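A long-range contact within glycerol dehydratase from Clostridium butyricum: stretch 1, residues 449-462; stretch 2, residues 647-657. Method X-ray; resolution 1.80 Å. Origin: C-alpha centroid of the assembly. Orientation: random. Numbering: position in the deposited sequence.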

ATOM      1  N   ALA A 449       6.137 -21.333   9.693  1.00 22.46           N
ATOM      2  CA  ALA A 449       7.462 -21.860   9.371  1.00 22.53           C
ATOM      3  C   ALA A 449       7.809 -23.128  10.141  1.00 22.44           C
ATOM      4  O   ALA A 449       7.175 -23.451  11.142  1.00 22.53           O
ATOM      5  CB  ALA A 449       8.518 -20.803   9.654  1.00 22.22           C
ATOM      6  N   PHE A 450       8.808 -23.852   9.638  1.00 23.13           N
ATOM      7  CA  PHE A 450       9.321 -25.052  10.306  1.00 22.31           C
ATOM      8  C   PHE A 450      10.796 -24.735  10.520  1.00 22.33           C
ATOM      9  O   PHE A 450      11.473 -24.246   9.610  1.00 22.33           O
ATOM     10  CB  PHE A 450       9.173 -26.311   9.441  1.00 22.78           C
ATOM     11  CG  PHE A 450       7.772 -26.852   9.385  1.00 22.95           C
ATOM     12  CD1 PHE A 450       7.034 -26.774   8.211  1.00 24.53           C
ATOM     13  CD2 PHE A 450       7.195 -27.446  10.503  1.00 23.78           C
ATOM     14  CE1 PHE A 450       5.738 -27.286   8.148  1.00 24.90           C
ATOM     15  CE2 PHE A 450       5.902 -27.959  10.453  1.00 23.84           C
ATOM     16  CZ  PHE A 450       5.172 -27.879   9.270  1.00 24.11           C
ATOM     17  N   PHE A 451      11.285 -25.012  11.723  1.00 22.05           N
ATOM     18  CA  PHE A 451      12.666 -24.716  12.105  1.00 21.06           C
ATOM     19  C   PHE A 451      13.358 -26.000  12.567  1.00 20.51           C
ATOM     20  O   PHE A 451      12.849 -26.699  13.436  1.00 21.65           O
ATOM     21  CB  PHE A 451      12.638 -23.690  13.242  1.00 21.37           C
ATOM     22  CG  PHE A 451      13.982 -23.146  13.618  1.00 23.72           C
ATOM     23  CD1 PHE A 451      14.440 -21.950  13.072  1.00 24.38           C
ATOM     24  CD2 PHE A 451      14.773 -23.806  14.555  1.00 23.70           C
ATOM     25  CE1 PHE A 451      15.666 -21.412  13.456  1.00 25.49           C
ATOM     26  CE2 PHE A 451      16.005 -23.278  14.948  1.00 24.24           C
ATOM     27  CZ  PHE A 451      16.452 -22.080  14.401  1.00 25.32           C
ATOM     28  N   ASN A 452      14.511 -26.301  11.978  1.00 21.08           N
ATOM     29  CA  ASN A 452      15.258 -27.519  12.309  1.00 21.66           C
ATOM     30  C   ASN A 452      16.162 -27.333  13.526  1.00 22.40           C
ATOM     31  O   ASN A 452      17.263 -26.797  13.418  1.00 23.04           O
ATOM     32  CB  ASN A 452      16.108 -27.949  11.106  1.00 21.94           C
ATOM     33  CG  ASN A 452      16.704 -29.333  11.278  1.00 23.42           C
ATOM     34  OD1 ASN A 452      16.973 -29.773  12.399  1.00 23.49           O
ATOM     35  ND2 ASN A 452      16.926 -30.027  10.163  1.00 23.93           N
ATOM     36  N   LEU A 453      15.692 -27.785  14.685  1.00 22.99           N
ATOM     37  CA  LEU A 453      16.460 -27.667  15.921  1.00 23.45           C
ATOM     38  C   LEU A 453      17.762 -28.467  15.879  1.00 23.86           C
ATOM     39  O   LEU A 453      18.773 -28.049  16.447  1.00 24.01           O
ATOM     40  CB  LEU A 453      15.618 -28.135  17.105  1.00 23.12           C
ATOM     41  CG  LEU A 453      14.315 -27.385  17.387  1.00 22.73           C
ATOM     42  CD1 LEU A 453      13.523 -28.166  18.431  1.00 23.71           C
ATOM     43  CD2 LEU A 453      14.611 -25.964  17.861  1.00 23.55           C
ATOM     44  N   ALA A 454      17.737 -29.616  15.208  1.00 25.03           N
ATOM     45  CA  ALA A 454      18.924 -30.464  15.111  1.00 25.14           C
ATOM     46  C   ALA A 454      20.076 -29.776  14.376  1.00 26.06           C
ATOM     47  O   ALA A 454      21.247 -29.981  14.704  1.00 25.76           O
ATOM     48  CB  ALA A 454      18.570 -31.783  14.424  1.00 25.67           C
ATOM     49  N   ARG A 455      19.748 -28.962  13.377  1.00 25.97           N
ATOM     50  CA  ARG A 455      20.772 -28.248  12.623  1.00 26.08           C
ATOM     51  C   ARG A 455      21.502 -27.248  13.506  1.00 25.88           C
ATOM     52  O   ARG A 455      22.672 -26.957  13.280  1.00 25.13           O
ATOM     53  CB  ARG A 455      20.141 -27.527  11.430  1.00 26.65           C
ATOM     54  CG  ARG A 455      19.738 -28.467  10.306  1.00 28.22           C
ATOM     55  CD  ARG A 455      20.944 -28.813   9.445  1.00 28.66           C
ATOM     56  NE  ARG A 455      21.344 -27.663   8.640  1.00 31.01           N
ATOM     57  CZ  ARG A 455      22.532 -27.520   8.064  1.00 31.82           C
ATOM     58  NH1 ARG A 455      23.454 -28.459   8.198  1.00 32.36           N
ATOM     59  NH2 ARG A 455      22.797 -26.432   7.351  1.00 32.45           N
ATOM     60  N   ILE A 456      20.810 -26.711  14.510  1.00 25.55           N
ATOM     61  CA  ILE A 456      21.434 -25.749  15.412  1.00 26.19           C
ATOM     62  C   ILE A 456      22.509 -26.462  16.244  1.00 27.42           C
ATOM     63  O   ILE A 456      23.550 -25.882  16.558  1.00 27.47           O
ATOM     64  CB  ILE A 456      20.379 -25.085  16.343  1.00 26.11           C
ATOM     65  CG1 ILE A 456      19.355 -24.316  15.499  1.00 25.12           C
ATOM     66  CG2 ILE A 456      21.060 -24.131  17.322  1.00 27.08           C
ATOM     67  CD1 ILE A 456      19.957 -23.214  14.622  1.00 25.19           C
ATOM     68  N   VAL A 457      22.264 -27.722  16.593  1.00 27.67           N
ATOM     69  CA  VAL A 457      23.256 -28.477  17.359  1.00 28.38           C
ATOM     70  C   VAL A 457      24.473 -28.713  16.463  1.00 28.41           C
ATOM     71  O   VAL A 457      25.609 -28.557  16.896  1.00 28.12           O
ATOM     72  CB  VAL A 457      22.704 -29.843  17.826  1.00 28.05           C
ATOM     73  CG1 VAL A 457      23.828 -30.675  18.433  1.00 28.82           C
ATOM     74  CG2 VAL A 457      21.598 -29.638  18.855  1.00 29.26           C
ATOM     75  N   GLU A 458      24.222 -29.074  15.207  1.00 29.83           N
ATOM     76  CA  GLU A 458      25.296 -29.323  14.246  1.00 30.90           C
ATOM     77  C   GLU A 458      26.138 -28.064  14.041  1.00 30.72           C
ATOM     78  O   GLU A 458      27.369 -28.124  13.994  1.00 29.98           O
ATOM     79  CB  GLU A 458      24.701 -29.792  12.909  1.00 33.65           C
ATOM     80  CG  GLU A 458      25.728 -30.121  11.836  1.00 37.98           C
ATOM     81  CD  GLU A 458      25.106 -30.698  10.566  1.00 40.81           C
ATOM     82  OE1 GLU A 458      25.872 -31.090   9.659  1.00 42.87           O
ATOM     83  OE2 GLU A 458      23.858 -30.759  10.470  1.00 41.30           O
ATOM     84  N   LEU A 459      25.472 -26.918  13.926  1.00 29.53           N
ATOM     85  CA  LEU A 459      26.172 -25.655  13.730  1.00 30.08           C
ATOM     86  C   LEU A 459      26.901 -25.190  14.986  1.00 29.57           C
ATOM     87  O   LEU A 459      27.846 -24.409  14.898  1.00 31.16           O
ATOM     88  CB  LEU A 459      25.195 -24.574  13.258  1.00 29.78           C
ATOM     89  CG  LEU A 459      24.692 -24.753  11.823  1.00 30.85           C
ATOM     90  CD1 LEU A 459      23.613 -23.719  11.533  1.00 31.09           C
ATOM     91  CD2 LEU A 459      25.855 -24.611  10.840  1.00 30.94           C
ATOM     92  N   THR A 460      26.460 -25.652  16.153  1.00 29.56           N
ATOM     93  CA  THR A 460      27.128 -25.281  17.396  1.00 29.54           C
ATOM     94  C   THR A 460      28.463 -26.021  17.425  1.00 30.84           C
ATOM     95  O   THR A 460      29.508 -25.442  17.721  1.00 30.82           O
ATOM     96  CB  THR A 460      26.299 -25.688  18.635  1.00 30.13           C
ATOM     97  OG1 THR A 460      25.014 -25.052  18.580  1.00 29.26           O
ATOM     98  CG2 THR A 460      27.009 -25.260  19.911  1.00 29.99           C
ATOM     99  N   ILE A 461      28.417 -27.308  17.101  1.00 31.18           N
ATOM    100  CA  ILE A 461      29.618 -28.126  17.078  1.00 31.72           C
ATOM    101  C   ILE A 461      30.592 -27.644  16.003  1.00 31.92           C
ATOM    102  O   ILE A 461      31.807 -27.722  16.188  1.00 31.85           O
ATOM    103  CB  ILE A 461      29.262 -29.612  16.844  1.00 32.44           C
ATOM    104  CG1 ILE A 461      28.603 -30.173  18.107  1.00 33.84           C
ATOM    105  CG2 ILE A 461      30.512 -30.409  16.473  1.00 31.72           C
ATOM    106  CD1 ILE A 461      28.174 -31.619  17.999  1.00 34.72           C
ATOM    107  N   ASN A 462      30.063 -27.133  14.893  1.00 31.99           N
ATOM    108  CA  ASN A 462      30.913 -26.644  13.809  1.00 32.28           C
ATOM    109  C   ASN A 462      31.094 -25.119  13.765  1.00 32.11           C
ATOM    110  O   ASN A 462      31.516 -24.570  12.750  1.00 31.35           O
ATOM    111  CB  ASN A 462      30.386 -27.145  12.458  1.00 33.32           C
ATOM    112  CG  ASN A 462      30.495 -28.658  12.316  1.00 35.19           C
ATOM    113  OD1 ASN A 462      31.482 -29.260  12.740  1.00 35.44           O
ATOM    114  ND2 ASN A 462      29.489 -29.274  11.703  1.00 34.53           N
TER
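Stretch 2 (647-657) YFGSLTGATPD

Stretch 1 passes from strand into a helix just after Asn452. Stretch 2 leaves a helix that began earlier in the chain and goes on as loop from Leu651. The two run in the same general direction. Asn452 pairs with Phe648 (CA to CA 6.6 Å), Arg455 with Thr652 (CA to CA 6.1 Å) and Glu458 with Thr655 (CA to CA 6.7 Å). The contact buries 517 Å² in all.

Phe648 is the largest bump. Its ring packs against Phe450 and Asn452, with Phe648 CZ 3.8 Å from Phe450 CB and Phe648 CE1 3.5 Å from Asn452 N. Asn452 CB covers one face of the Phe648 ring, 3.9 Å from its centroid. Phe450 O lies at the ring edge, 3.6 Å from Phe648 CZ.

Asn452 works in two directions. It caps the helix of stretch 1, Asn452 OD1 accepting from Arg455 N at 3.1 Å. Asn452 ND2 donates to Thr652 OG1 at 3.0 Å. Thr652 OG1 in turn donates to Phe648 O at 2.7 Å, so the turn after the stretch 2 helix is tied to the cap.

Thr652 CG2 sits 4.0 Å from Ala454 CB. Thr652 CG2 is also 3.7 Å from Glu458 OE2. Gly653 follows, and Gly653 N donates to Glu458 OE2 at 3.2 Å. A side chain would not fit here in this conformation: an ideal CB on Gly653 would lie 2.8 Å from Glu458 OE1. The carboxylate fills that space. Arg455 NH1 also reaches Glu458 OE2, at 3.3 Å, in a salt bridge whose hydrogen bond is weak. A water donates to Ala654 O at 2.9 Å and weakly to Glu458 OE1 at 3.3 Å.

Pro656 forms the last bump, packing against Val457 and Ile461. Pro656 CD is 3.9 Å from Val457 CG1, and Pro656 CG is 3.4 Å from Ile461 CD1, on residues one helical turn apart.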

ATOM      1  N   TYR A 647      12.126 -35.140   5.916  1.00 27.12           N
ATOM      2  CA  TYR A 647      12.871 -34.261   5.016  1.00 27.41           C
ATOM      3  C   TYR A 647      13.988 -33.507   5.740  1.00 26.55           C
ATOM      4  O   TYR A 647      15.115 -33.435   5.248  1.00 25.71           O
ATOM      5  CB  TYR A 647      11.931 -33.250   4.352  1.00 29.60           C
ATOM      6  CG  TYR A 647      12.645 -32.291   3.428  1.00 32.17           C
ATOM      7  CD1 TYR A 647      13.352 -32.761   2.322  1.00 33.88           C
ATOM      8  CD2 TYR A 647      12.611 -30.915   3.653  1.00 33.22           C
ATOM      9  CE1 TYR A 647      14.010 -31.885   1.460  1.00 35.03           C
ATOM     10  CE2 TYR A 647      13.266 -30.030   2.796  1.00 35.03           C
ATOM     11  CZ  TYR A 647      13.961 -30.524   1.703  1.00 35.40           C
ATOM     12  OH  TYR A 647      14.604 -29.661   0.844  1.00 38.38           O
ATOM     13  N   PHE A 648      13.674 -32.932   6.900  1.00 25.97           N
ATOM     14  CA  PHE A 648      14.681 -32.200   7.671  1.00 26.10           C
ATOM     15  C   PHE A 648      15.828 -33.145   8.022  1.00 25.96           C
ATOM     16  O   PHE A 648      16.998 -32.760   7.984  1.00 25.19           O
ATOM     17  CB  PHE A 648      14.074 -31.631   8.964  1.00 26.72           C
ATOM     18  CG  PHE A 648      13.586 -30.195   8.850  1.00 26.49           C
ATOM     19  CD1 PHE A 648      12.968 -29.573   9.941  1.00 27.02           C
ATOM     20  CD2 PHE A 648      13.761 -29.463   7.678  1.00 26.14           C
ATOM     21  CE1 PHE A 648      12.535 -28.241   9.865  1.00 25.88           C
ATOM     22  CE2 PHE A 648      13.331 -28.128   7.590  1.00 26.78           C
ATOM     23  CZ  PHE A 648      12.718 -27.520   8.687  1.00 25.84           C
ATOM     24  N   GLY A 649      15.485 -34.384   8.356  1.00 26.31           N
ATOM     25  CA  GLY A 649      16.500 -35.364   8.705  1.00 27.52           C
ATOM     26  C   GLY A 649      17.475 -35.634   7.570  1.00 27.72           C
ATOM     27  O   GLY A 649      18.672 -35.816   7.794  1.00 26.84           O
ATOM     28  N   SER A 650      16.960 -35.659   6.346  1.00 28.39           N
ATOM     29  CA  SER A 650      17.793 -35.908   5.173  1.00 28.74           C
ATOM     30  C   SER A 650      18.796 -34.781   4.935  1.00 28.80           C
ATOM     31  O   SER A 650      19.809 -34.975   4.259  1.00 30.13           O
ATOM     32  CB  SER A 650      16.917 -36.075   3.926  1.00 29.22           C
ATOM     33  OG  SER A 650      16.474 -34.815   3.438  1.00 29.35           O
ATOM     34  N   LEU A 651      18.508 -33.602   5.479  1.00 28.64           N
ATOM     35  CA  LEU A 651      19.383 -32.440   5.320  1.00 28.54           C
ATOM     36  C   LEU A 651      20.285 -32.220   6.533  1.00 28.79           C
ATOM     37  O   LEU A 651      21.048 -31.253   6.573  1.00 28.26           O
ATOM     38  CB  LEU A 651      18.548 -31.171   5.103  1.00 28.80           C
ATOM     39  CG  LEU A 651      17.605 -31.145   3.905  1.00 29.96           C
ATOM     40  CD1 LEU A 651      16.754 -29.871   3.942  1.00 31.52           C
ATOM     41  CD2 LEU A 651      18.418 -31.220   2.628  1.00 30.73           C
ATOM     42  N   THR A 652      20.201 -33.118   7.512  1.00 27.75           N
ATOM     43  CA  THR A 652      20.984 -32.980   8.738  1.00 28.10           C
ATOM     44  C   THR A 652      22.066 -34.051   8.894  1.00 27.42           C
ATOM     45  O   THR A 652      21.798 -35.232   8.724  1.00 27.21           O
ATOM     46  CB  THR A 652      20.054 -33.046   9.957  1.00 29.01           C
ATOM     47  OG1 THR A 652      18.968 -32.128   9.774  1.00 29.25           O
ATOM     48  CG2 THR A 652      20.807 -32.689  11.223  1.00 29.38           C
ATOM     49  N   GLY A 653      23.280 -33.627   9.230  1.00 27.99           N
ATOM     50  CA  GLY A 653      24.369 -34.574   9.407  1.00 28.83           C
ATOM     51  C   GLY A 653      24.209 -35.404  10.668  1.00 28.89           C
ATOM     52  O   GLY A 653      23.196 -35.304  11.364  1.00 28.11           O
ATOM     53  N   ALA A 654      25.206 -36.234  10.966  1.00 28.42           N
ATOM     54  CA  ALA A 654      25.166 -37.067  12.163  1.00 28.07           C
ATOM     55  C   ALA A 654      25.097 -36.172  13.399  1.00 27.64           C
ATOM     56  O   ALA A 654      25.712 -35.106  13.435  1.00 27.36           O
ATOM     57  CB  ALA A 654      26.410 -37.954  12.227  1.00 27.69           C
ATOM     58  N   THR A 655      24.349 -36.607  14.408  1.00 28.04           N
ATOM     59  CA  THR A 655      24.215 -35.831  15.634  1.00 28.27           C
ATOM     60  C   THR A 655      24.739 -36.594  16.859  1.00 28.40           C
ATOM     61  O   THR A 655      24.845 -37.823  16.837  1.00 28.60           O
ATOM     62  CB  THR A 655      22.742 -35.397  15.836  1.00 27.83           C
ATOM     63  OG1 THR A 655      21.866 -36.497  15.550  1.00 29.30           O
ATOM     64  CG2 THR A 655      22.408 -34.231  14.904  1.00 28.15           C
ATOM     65  N   PRO A 656      25.083 -35.867  17.938  1.00 29.04           N
ATOM     66  CA  PRO A 656      25.610 -36.410  19.200  1.00 28.89           C
ATOM     67  C   PRO A 656      24.793 -37.494  19.898  1.00 29.45           C
ATOM     68  O   PRO A 656      25.303 -38.170  20.790  1.00 30.73           O
ATOM     69  CB  PRO A 656      25.762 -35.167  20.078  1.00 28.74           C
ATOM     70  CG  PRO A 656      26.041 -34.088  19.090  1.00 28.97           C
ATOM     71  CD  PRO A 656      25.046 -34.394  17.991  1.00 28.19           C
ATOM     72  N   ASP A 657      23.531 -37.657  19.521  1.00 29.78           N
ATOM     73  CA  ASP A 657      22.700 -38.684  20.144  1.00 30.67           C
ATOM     74  C   ASP A 657      22.975 -40.055  19.525  1.00 30.10           C
ATOM     75  O   ASP A 657      22.421 -41.063  19.963  1.00 30.09           O
ATOM     76  CB  ASP A 657      21.210 -38.331  20.011  1.00 31.70           C
ATOM     77  CG  ASP A 657      20.778 -38.110  18.568  1.00 33.11           C
ATOM     78  OD1 ASP A 657      21.659 -38.022  17.687  1.00 33.60           O
ATOM     79  OD2 ASP A 657      19.553 -38.012  18.321  1.00 33.67           O
TER
HETATM   80  O   HOH W   1      27.132 -33.380  11.620  1.00 37.19           O